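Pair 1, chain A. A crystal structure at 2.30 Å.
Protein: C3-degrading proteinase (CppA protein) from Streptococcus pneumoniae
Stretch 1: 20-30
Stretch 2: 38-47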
# COMPACT_ATOMS: atom_id res chain seq x y z
N ASN A 20 12.01 -5.31 -10.54
CA ASN A 20 11.90 -6.65 -11.08
C ASN A 20 10.56 -7.24 -10.71
O ASN A 20 10.26 -7.40 -9.54
CB ASN A 20 13.02 -7.55 -10.59
CG ASN A 20 13.09 -8.84 -11.37
OD1 ASN A 20 12.17 -9.69 -11.32
ND2 ASN A 20 14.15 -8.98 -12.15
N ARG A 21 9.75 -7.55 -11.71
CA ARG A 21 8.44 -8.14 -11.49
C ARG A 21 8.48 -9.46 -10.74
O ARG A 21 7.77 -9.65 -9.75
CB ARG A 21 7.74 -8.39 -12.82
CG ARG A 21 6.25 -8.29 -12.69
CD ARG A 21 5.55 -9.37 -13.43
NE ARG A 21 4.12 -9.09 -13.49
CZ ARG A 21 3.56 -8.21 -14.32
NH1 ARG A 21 4.30 -7.49 -15.17
NH2 ARG A 21 2.26 -8.04 -14.32
N LYS A 22 9.26 -10.41 -11.24
CA LYS A 22 9.28 -11.73 -10.64
C LYS A 22 9.69 -11.61 -9.17
O LYS A 22 9.10 -12.26 -8.32
CB LYS A 22 10.19 -12.68 -11.42
CG LYS A 22 10.00 -14.13 -11.03
CD LYS A 22 8.82 -14.72 -11.76
CE LYS A 22 8.05 -15.74 -10.92
NZ LYS A 22 6.67 -15.99 -11.46
N LEU A 23 10.68 -10.76 -8.86
CA LEU A 23 11.09 -10.52 -7.48
C LEU A 23 9.92 -10.11 -6.61
O LEU A 23 9.67 -10.68 -5.55
CB LEU A 23 12.14 -9.41 -7.39
CG LEU A 23 13.62 -9.72 -7.29
CD1 LEU A 23 14.43 -8.43 -7.22
CD2 LEU A 23 13.87 -10.63 -6.09
N ASN A 24 9.22 -9.07 -7.07
CA ASN A 24 8.09 -8.49 -6.33
C ASN A 24 6.93 -9.50 -6.22
O ASN A 24 6.31 -9.64 -5.17
CB ASN A 24 7.68 -7.14 -6.95
CG ASN A 24 8.64 -6.01 -6.61
OD1 ASN A 24 8.38 -5.23 -5.71
ND2 ASN A 24 9.81 -5.97 -7.28
N GLU A 25 6.68 -10.25 -7.29
CA GLU A 25 5.66 -11.33 -7.26
C GLU A 25 5.98 -12.37 -6.20
O GLU A 25 5.13 -12.79 -5.45
CB GLU A 25 5.63 -12.09 -8.58
CG GLU A 25 5.12 -11.35 -9.79
CD GLU A 25 4.85 -12.32 -10.97
OE1 GLU A 25 5.55 -13.34 -11.09
OE2 GLU A 25 3.93 -12.05 -11.77
N THR A 26 7.24 -12.81 -6.19
CA THR A 26 7.68 -13.82 -5.25
C THR A 26 7.44 -13.38 -3.82
O THR A 26 7.18 -14.21 -2.96
CB THR A 26 9.18 -14.13 -5.43
OG1 THR A 26 9.44 -14.33 -6.82
CG2 THR A 26 9.57 -15.38 -4.67
N PHE A 27 7.54 -12.08 -3.59
CA PHE A 27 7.45 -11.49 -2.26
C PHE A 27 5.98 -11.40 -1.83
O PHE A 27 5.58 -11.96 -0.80
CB PHE A 27 8.15 -10.09 -2.24
CG PHE A 27 8.07 -9.38 -0.94
CD1 PHE A 27 8.83 -9.81 0.15
CD2 PHE A 27 7.23 -8.30 -0.78
CE1 PHE A 27 8.74 -9.17 1.37
CE2 PHE A 27 7.14 -7.66 0.43
CZ PHE A 27 7.89 -8.06 1.50
N TYR A 28 5.17 -10.76 -2.66
CA TYR A 28 3.80 -10.43 -2.26
C TYR A 28 2.87 -11.64 -2.32
O TYR A 28 1.99 -11.82 -1.46
CB TYR A 28 3.30 -9.30 -3.11
CG TYR A 28 3.84 -7.98 -2.68
CD1 TYR A 28 3.34 -7.36 -1.54
CD2 TYR A 28 4.78 -7.28 -3.45
CE1 TYR A 28 3.83 -6.10 -1.13
CE2 TYR A 28 5.28 -6.01 -3.05
CZ TYR A 28 4.80 -5.45 -1.87
OH TYR A 28 5.25 -4.23 -1.49
N ILE A 29 3.13 -12.50 -3.30
CA ILE A 29 2.32 -13.68 -3.52
C ILE A 29 2.89 -14.83 -2.72
O ILE A 29 2.22 -15.35 -1.84
CB ILE A 29 2.20 -14.07 -5.03
CG1 ILE A 29 1.48 -12.97 -5.81
CG2 ILE A 29 1.43 -15.37 -5.21
CD1 ILE A 29 1.76 -13.00 -7.27
N GLU A 30 4.13 -15.21 -3.02
CA GLU A 30 4.68 -16.41 -2.43
C GLU A 30 4.97 -16.18 -0.96
O GLU A 30 4.63 -17.00 -0.12
CB GLU A 30 5.94 -16.94 -3.13
CG GLU A 30 6.11 -16.56 -4.60
CD GLU A 30 5.88 -17.67 -5.60
OE1 GLU A 30 6.80 -18.51 -5.74
OE2 GLU A 30 4.81 -17.64 -6.28
N LEU A 38 -5.36 -9.88 -11.50
CA LEU A 38 -5.35 -9.44 -12.87
C LEU A 38 -3.89 -9.51 -13.15
O LEU A 38 -3.05 -9.15 -12.28
CB LEU A 38 -5.82 -7.99 -12.98
CG LEU A 38 -6.69 -7.52 -14.13
CD1 LEU A 38 -7.91 -8.46 -14.29
CD2 LEU A 38 -7.06 -6.01 -13.89
N GLU A 39 -3.56 -9.99 -14.34
CA GLU A 39 -2.19 -10.05 -14.75
C GLU A 39 -2.08 -9.37 -16.08
O GLU A 39 -2.11 -10.00 -17.14
CB GLU A 39 -1.70 -11.50 -14.76
CG GLU A 39 -0.91 -11.85 -13.49
CD GLU A 39 0.52 -11.34 -13.56
OE1 GLU A 39 0.69 -10.14 -13.86
OE2 GLU A 39 1.46 -12.14 -13.34
N GLU A 40 -2.01 -8.05 -15.99
CA GLU A 40 -1.68 -7.24 -17.14
C GLU A 40 -0.16 -7.17 -17.24
O GLU A 40 0.55 -7.62 -16.35
CB GLU A 40 -2.35 -5.85 -17.04
CG GLU A 40 -3.44 -5.66 -18.08
CD GLU A 40 -2.89 -5.74 -19.50
OE1 GLU A 40 -3.06 -6.80 -20.15
OE2 GLU A 40 -2.26 -4.77 -19.95
N SER A 41 0.34 -6.63 -18.35
CA SER A 41 1.78 -6.50 -18.56
C SER A 41 2.39 -5.29 -17.85
O SER A 41 3.55 -5.33 -17.44
CB SER A 41 2.08 -6.37 -20.05
OG SER A 41 1.54 -7.45 -20.79
N ALA A 42 1.63 -4.21 -17.75
CA ALA A 42 2.06 -3.01 -17.03
C ALA A 42 2.05 -3.28 -15.53
O ALA A 42 2.92 -2.80 -14.80
CB ALA A 42 1.14 -1.82 -17.38
N PHE A 43 1.08 -4.07 -15.07
CA PHE A 43 0.89 -4.24 -13.64
C PHE A 43 0.22 -5.53 -13.12
O PHE A 43 -0.57 -6.24 -13.77
CB PHE A 43 0.22 -2.98 -13.02
CG PHE A 43 -1.22 -2.74 -13.45
CD1 PHE A 43 -2.23 -3.71 -13.24
CD2 PHE A 43 -1.59 -1.52 -14.00
CE1 PHE A 43 -3.56 -3.48 -13.60
CE2 PHE A 43 -2.94 -1.27 -14.37
CZ PHE A 43 -3.92 -2.25 -14.16
N LEU A 44 0.56 -5.77 -11.88
CA LEU A 44 0.04 -6.81 -11.08
C LEU A 44 -1.01 -6.21 -10.09
O LEU A 44 -0.75 -5.28 -9.27
CB LEU A 44 1.23 -7.48 -10.42
CG LEU A 44 0.97 -8.62 -9.44
CD1 LEU A 44 0.23 -9.80 -10.08
CD2 LEU A 44 2.30 -9.01 -8.81
N SER A 45 -2.20 -6.76 -10.21
CA SER A 45 -3.33 -6.42 -9.37
C SER A 45 -3.30 -7.44 -8.27
O SER A 45 -3.43 -8.60 -8.57
CB SER A 45 -4.64 -6.54 -10.19
OG SER A 45 -5.77 -6.08 -9.48
N LEU A 46 -3.09 -7.01 -7.02
CA LEU A 46 -3.06 -7.91 -5.86
C LEU A 46 -4.26 -7.68 -4.90
O LEU A 46 -4.72 -6.57 -4.69
CB LEU A 46 -1.74 -7.78 -5.06
CG LEU A 46 -0.42 -7.99 -5.83
CD1 LEU A 46 0.71 -7.24 -5.11
CD2 LEU A 46 -0.16 -9.51 -5.97
N GLY A 47 -4.70 -8.78 -4.29
CA GLY A 47 -5.80 -8.76 -3.35
C GLY A 47 -5.80 -10.06 -2.55
O GLY A 47 -4.78 -10.60 -2.33

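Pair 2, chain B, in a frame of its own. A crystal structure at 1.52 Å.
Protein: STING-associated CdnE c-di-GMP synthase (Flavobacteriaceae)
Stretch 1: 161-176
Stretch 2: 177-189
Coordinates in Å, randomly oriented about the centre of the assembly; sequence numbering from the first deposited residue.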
# COMPACT_ATOMS: atom_id res chain seq x y z
N VAL B 161 20.71 -16.90 0.01
CA VAL B 161 20.30 -15.85 0.95
C VAL B 161 19.09 -16.30 1.76
O VAL B 161 19.04 -16.10 2.99
CB VAL B 161 20.03 -14.55 0.18
CG1 VAL B 161 19.31 -13.54 1.07
CG2 VAL B 161 21.35 -13.94 -0.29
N ARG B 162 18.12 -16.97 1.12
CA ARG B 162 16.98 -17.49 1.90
C ARG B 162 17.42 -18.45 3.00
O ARG B 162 16.98 -18.32 4.15
CB ARG B 162 15.99 -18.16 0.96
CG ARG B 162 14.86 -19.01 1.67
CD ARG B 162 13.93 -18.13 2.49
NE ARG B 162 13.08 -18.98 3.36
CZ ARG B 162 11.74 -19.06 3.34
NH1 ARG B 162 11.04 -18.31 2.50
NH2 ARG B 162 11.14 -19.86 4.20
N LEU B 163 18.26 -19.41 2.67
CA LEU B 163 18.65 -20.42 3.68
C LEU B 163 19.57 -19.82 4.73
O LEU B 163 19.44 -20.14 5.93
CB LEU B 163 19.30 -21.65 3.00
CG LEU B 163 18.35 -22.40 2.06
CD1 LEU B 163 19.10 -23.54 1.39
CD2 LEU B 163 17.18 -22.97 2.84
N LYS B 164 20.48 -18.94 4.31
CA LYS B 164 21.35 -18.29 5.28
C LYS B 164 20.55 -17.44 6.25
O LYS B 164 20.82 -17.44 7.46
CB LYS B 164 22.38 -17.46 4.53
CG LYS B 164 23.47 -16.85 5.38
CD LYS B 164 24.49 -16.30 4.37
CE LYS B 164 25.80 -15.88 5.02
NZ LYS B 164 26.57 -17.07 5.47
N SER B 165 19.51 -16.78 5.73
CA SER B 165 18.63 -16.00 6.61
C SER B 165 17.87 -16.87 7.59
O SER B 165 17.68 -16.49 8.76
CB SER B 165 17.63 -15.22 5.72
OG SER B 165 18.32 -14.29 4.92
N GLU B 166 17.38 -18.05 7.14
CA GLU B 166 16.71 -18.95 8.09
C GLU B 166 17.64 -19.31 9.24
O GLU B 166 17.24 -19.31 10.41
CB GLU B 166 16.27 -20.24 7.41
CG GLU B 166 15.22 -20.00 6.34
CD GLU B 166 14.78 -21.30 5.70
OE1 GLU B 166 15.29 -22.39 6.07
OE2 GLU B 166 13.91 -21.22 4.80
N LEU B 167 18.92 -19.62 8.91
CA LEU B 167 19.87 -20.00 9.94
C LEU B 167 20.17 -18.86 10.90
O LEU B 167 20.18 -19.06 12.12
CB LEU B 167 21.18 -20.49 9.27
CG LEU B 167 20.96 -21.78 8.49
CD1 LEU B 167 22.23 -22.03 7.61
CD2 LEU B 167 20.72 -22.98 9.36
N VAL B 168 20.44 -17.66 10.36
CA VAL B 168 20.77 -16.52 11.23
C VAL B 168 19.58 -16.16 12.10
O VAL B 168 19.72 -15.95 13.32
CB VAL B 168 21.19 -15.34 10.35
CG1 VAL B 168 21.22 -14.05 11.19
CG2 VAL B 168 22.51 -15.63 9.79
N LEU B 169 18.38 -16.12 11.50
CA LEU B 169 17.23 -15.68 12.29
C LEU B 169 16.86 -16.72 13.34
O LEU B 169 16.48 -16.38 14.47
CB LEU B 169 16.06 -15.37 11.34
CG LEU B 169 16.33 -14.15 10.45
CD1 LEU B 169 15.28 -14.09 9.31
CD2 LEU B 169 16.35 -12.82 11.24
N SER B 170 16.97 -18.02 12.99
CA SER B 170 16.63 -19.05 13.96
C SER B 170 17.61 -19.08 15.12
O SER B 170 17.26 -19.56 16.20
CB SER B 170 16.62 -20.42 13.29
OG SER B 170 15.57 -20.49 12.37
N SER B 171 18.86 -18.67 14.88
CA SER B 171 19.83 -18.65 15.97
C SER B 171 19.70 -17.41 16.84
O SER B 171 20.23 -17.40 17.95
CB SER B 171 21.25 -18.75 15.40
OG SER B 171 21.66 -17.59 14.75
N THR B 172 18.96 -16.40 16.39
CA THR B 172 18.79 -15.11 17.07
C THR B 172 17.47 -15.02 17.80
O THR B 172 17.41 -14.55 18.95
CB THR B 172 18.87 -13.97 16.05
OG1 THR B 172 20.12 -14.00 15.38
CG2 THR B 172 18.67 -12.60 16.73
N TYR B 173 16.40 -15.51 17.19
CA TYR B 173 15.05 -15.36 17.72
C TYR B 173 14.47 -16.71 18.10
O TYR B 173 14.61 -17.69 17.36
CB TYR B 173 14.14 -14.65 16.68
CG TYR B 173 14.59 -13.25 16.37
CD1 TYR B 173 14.31 -12.20 17.24
CD2 TYR B 173 15.39 -12.99 15.26
CE1 TYR B 173 14.77 -10.92 16.98
CE2 TYR B 173 15.83 -11.66 14.97
CZ TYR B 173 15.53 -10.66 15.86
OH TYR B 173 16.00 -9.39 15.59
N LYS B 174 13.79 -16.75 19.25
CA LYS B 174 13.19 -17.99 19.73
C LYS B 174 12.18 -18.58 18.74
O LYS B 174 12.14 -19.80 18.55
CB LYS B 174 12.52 -17.74 21.08
CG LYS B 174 11.84 -18.94 21.65
CD LYS B 174 10.96 -18.57 22.84
CE LYS B 174 10.36 -19.79 23.50
NZ LYS B 174 11.35 -20.47 24.38
N THR B 175 11.31 -17.75 18.16
CA THR B 175 10.21 -18.25 17.33
C THR B 175 10.35 -17.66 15.94
O THR B 175 10.25 -16.44 15.76
CB THR B 175 8.87 -17.86 17.93
OG1 THR B 175 8.81 -18.36 19.26
CG2 THR B 175 7.71 -18.45 17.13
N VAL B 176 10.64 -18.54 14.97
CA VAL B 176 10.82 -18.20 13.56
C VAL B 176 10.16 -19.30 12.73
O VAL B 176 10.51 -20.48 12.90
CB VAL B 176 12.31 -18.10 13.18
CG1 VAL B 176 12.48 -17.80 11.68
CG2 VAL B 176 12.97 -17.07 13.97
N ASP B 177 9.23 -18.92 11.85
CA ASP B 177 8.60 -19.85 10.91
C ASP B 177 9.38 -19.81 9.61
O ASP B 177 9.43 -18.78 8.92
CB ASP B 177 7.13 -19.47 10.65
CG ASP B 177 6.40 -20.49 9.79
OD1 ASP B 177 7.03 -21.45 9.29
OD2 ASP B 177 5.19 -20.31 9.60
N ILE B 178 10.04 -20.93 9.31
CA ILE B 178 10.83 -21.05 8.10
C ILE B 178 10.13 -21.88 7.04
O ILE B 178 10.73 -22.15 5.98
CB ILE B 178 12.24 -21.63 8.37
CG1 ILE B 178 12.09 -23.08 8.83
CG2 ILE B 178 13.02 -20.76 9.34
CD1 ILE B 178 13.37 -23.94 8.69
N GLU B 179 8.87 -22.25 7.26
CA GLU B 179 8.19 -23.14 6.33
C GLU B 179 7.36 -22.45 5.26
O GLU B 179 6.84 -23.15 4.37
CB GLU B 179 7.30 -24.13 7.12
CG GLU B 179 8.13 -25.08 7.97
CD GLU B 179 9.21 -25.80 7.16
OE1 GLU B 179 8.94 -26.14 5.98
OE2 GLU B 179 10.34 -26.01 7.67
N LYS B 180 7.21 -21.12 5.29
CA LYS B 180 6.39 -20.44 4.27
C LYS B 180 7.20 -20.26 2.99
O LYS B 180 8.42 -20.14 3.03
CB LYS B 180 5.87 -19.08 4.73
CG LYS B 180 5.10 -19.14 6.05
CD LYS B 180 4.21 -17.89 6.22
CE LYS B 180 4.98 -16.64 6.53
NZ LYS B 180 4.07 -15.49 6.91
N GLU B 181 6.49 -20.25 1.85
CA GLU B 181 7.15 -20.29 0.55
C GLU B 181 7.86 -18.98 0.28
O GLU B 181 8.97 -18.97 -0.28
CB GLU B 181 6.16 -20.49 -0.59
CG GLU B 181 5.24 -21.65 -0.57
CD GLU B 181 4.35 -21.56 -1.77
OE1 GLU B 181 3.61 -20.54 -1.88
OE2 GLU B 181 4.45 -22.44 -2.64
N ASN B 182 7.20 -17.86 0.56
CA ASN B 182 7.63 -16.57 0.06
C ASN B 182 8.16 -15.65 1.16
O ASN B 182 8.56 -14.53 0.86
CB ASN B 182 6.47 -15.88 -0.68
CG ASN B 182 6.16 -16.53 -2.01
OD1 ASN B 182 7.05 -16.86 -2.81
ND2 ASN B 182 4.87 -16.75 -2.26
N SER B 183 8.20 -16.09 2.41
CA SER B 183 8.83 -15.24 3.44
C SER B 183 9.25 -16.11 4.61
O SER B 183 8.80 -17.26 4.77
CB SER B 183 7.90 -14.09 3.93
OG SER B 183 6.78 -14.69 4.61
N ILE B 184 10.07 -15.52 5.47
CA ILE B 184 10.41 -16.03 6.80
C ILE B 184 9.68 -15.18 7.84
O ILE B 184 9.75 -13.96 7.77
CB ILE B 184 11.93 -15.98 7.03
CG1 ILE B 184 12.68 -16.86 6.01
CG2 ILE B 184 12.26 -16.49 8.48
CD1 ILE B 184 14.19 -16.46 5.94
N TYR B 185 8.99 -15.79 8.79
CA TYR B 185 8.20 -15.02 9.75
C TYR B 185 8.93 -15.01 11.09
O TYR B 185 9.19 -16.06 11.66
CB TYR B 185 6.81 -15.63 9.92
CG TYR B 185 5.71 -14.67 10.37
CD1 TYR B 185 5.68 -13.35 9.92
CD2 TYR B 185 4.69 -15.10 11.20
CE1 TYR B 185 4.66 -12.47 10.30
CE2 TYR B 185 3.66 -14.24 11.59
CZ TYR B 185 3.64 -12.93 11.14
OH TYR B 185 2.62 -12.06 11.52
N VAL B 186 9.30 -13.82 11.57
CA VAL B 186 10.13 -13.66 12.76
C VAL B 186 9.32 -13.04 13.88
O VAL B 186 8.72 -11.98 13.68
CB VAL B 186 11.34 -12.78 12.46
CG1 VAL B 186 12.22 -12.69 13.70
CG2 VAL B 186 12.09 -13.35 11.26
N LYS B 187 9.36 -13.64 15.06
CA LYS B 187 8.75 -13.01 16.23
C LYS B 187 9.85 -12.21 16.93
O LYS B 187 10.69 -12.77 17.64
CB LYS B 187 8.12 -14.05 17.14
CG LYS B 187 6.88 -14.67 16.50
CD LYS B 187 6.10 -15.48 17.54
CE LYS B 187 5.52 -14.61 18.63
NZ LYS B 187 4.36 -13.84 18.08
N VAL B 188 9.84 -10.88 16.72
CA VAL B 188 10.78 -10.01 17.42
C VAL B 188 10.25 -9.77 18.83
O VAL B 188 9.05 -9.63 19.03
CB VAL B 188 10.96 -8.71 16.62
CG1 VAL B 188 12.00 -7.76 17.25
CG2 VAL B 188 11.33 -9.01 15.16
N THR B 189 11.13 -9.72 19.83
CA THR B 189 10.62 -9.62 21.20
C THR B 189 10.71 -8.23 21.79
O THR B 189 9.96 -7.94 22.72
CB THR B 189 11.33 -10.59 22.15
OG1 THR B 189 12.75 -10.33 22.12
CG2 THR B 189 10.99 -12.02 21.78
O HOH W 1 11.80 -17.45 -0.03
O HOH W 2 11.01 -14.98 19.18
O HOH W 3 9.46 -23.28 11.10

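In both pairs a helix lies against a strand that runs nearly parallel to it, at 14° in pair 1 and 24° in pair 2, with the axes approaching to 10.1 and 9.6 Å. The central residues superpose with an RMSD of 0.7 Å, and the matched positions include an arginine, a glutamate one turn later, and two apolar strand residues.

The arginine is the most striking match: R21(A) and R162(B) have side-chain centres only 1.0 Å apart after superposition. Each meets the turn that leads into the strand, where backbone carbonyls offer acceptors that a guanidinium, with several N-H groups in one plane, is well suited to collect. In pair 1, R21(A) NH2 donates to E40(A) O at 2.7 Å and NH1 to S41(A) O at 3.2 Å. In pair 2, R162(B) NH2 donates to K180(B) O, the matching carbonyl, at 3.0 Å, and makes a weak bond to I178(B) O at 2.9 Å. R162(B) NH1 donates to a water 2.8 Å away, whose oxygen lies 3.2 Å from E181(B) O.

The charge is balanced differently. R162(B) NE bonds E166(B) OE2 at 2.8 Å, a salt bridge within the helix. The equivalent bridge in pair 1 is longer, R21(A) NE to E25(A) OE2 at 3.4 Å, but R21(A) NH2 also bridges across to E39(A) OE1 at 2.7 Å. This gathers two acids around one arginine and leaves E25(A) OE2 just 2.9 Å from E39(A) OE2, a close approach of like charges.

Beneath the polar end, L44(A) and I184(B) point toward the helix. L44(A) CD2 packs on the aliphatic E25(A) CG at 3.8 Å; I184(B) CD1 reaches E166(B) CG at 3.7 Å, while its CG1 lies over one face of the R162(B) guanidinium, 3.4 Å from NE. Thus the methylenes of an acidic residue can serve a hydrophobic contact while its carboxylate serves the arginine.

Farther along, L46(A) matches V186(B), and Y28(A) matches L169(B). In pair 1 the two branches of L46(A) reach different helix residues, CD1 lying 3.9 Å from Y28(A) CB and CD2 3.8 Å from I29(A) CG1. In pair 2, L169(B) CD1 meets V186(B) CG2 at 3.8 Å. The position of I29(A) is taken by S170(B), whose OG instead donates to E166(B) O at 2.8 Å. In pair 2, V186(B) CG1 also sits over the face of the Y173(B) ring, 3.5 Å from Y173(B) CD2, in a CH-pi contact.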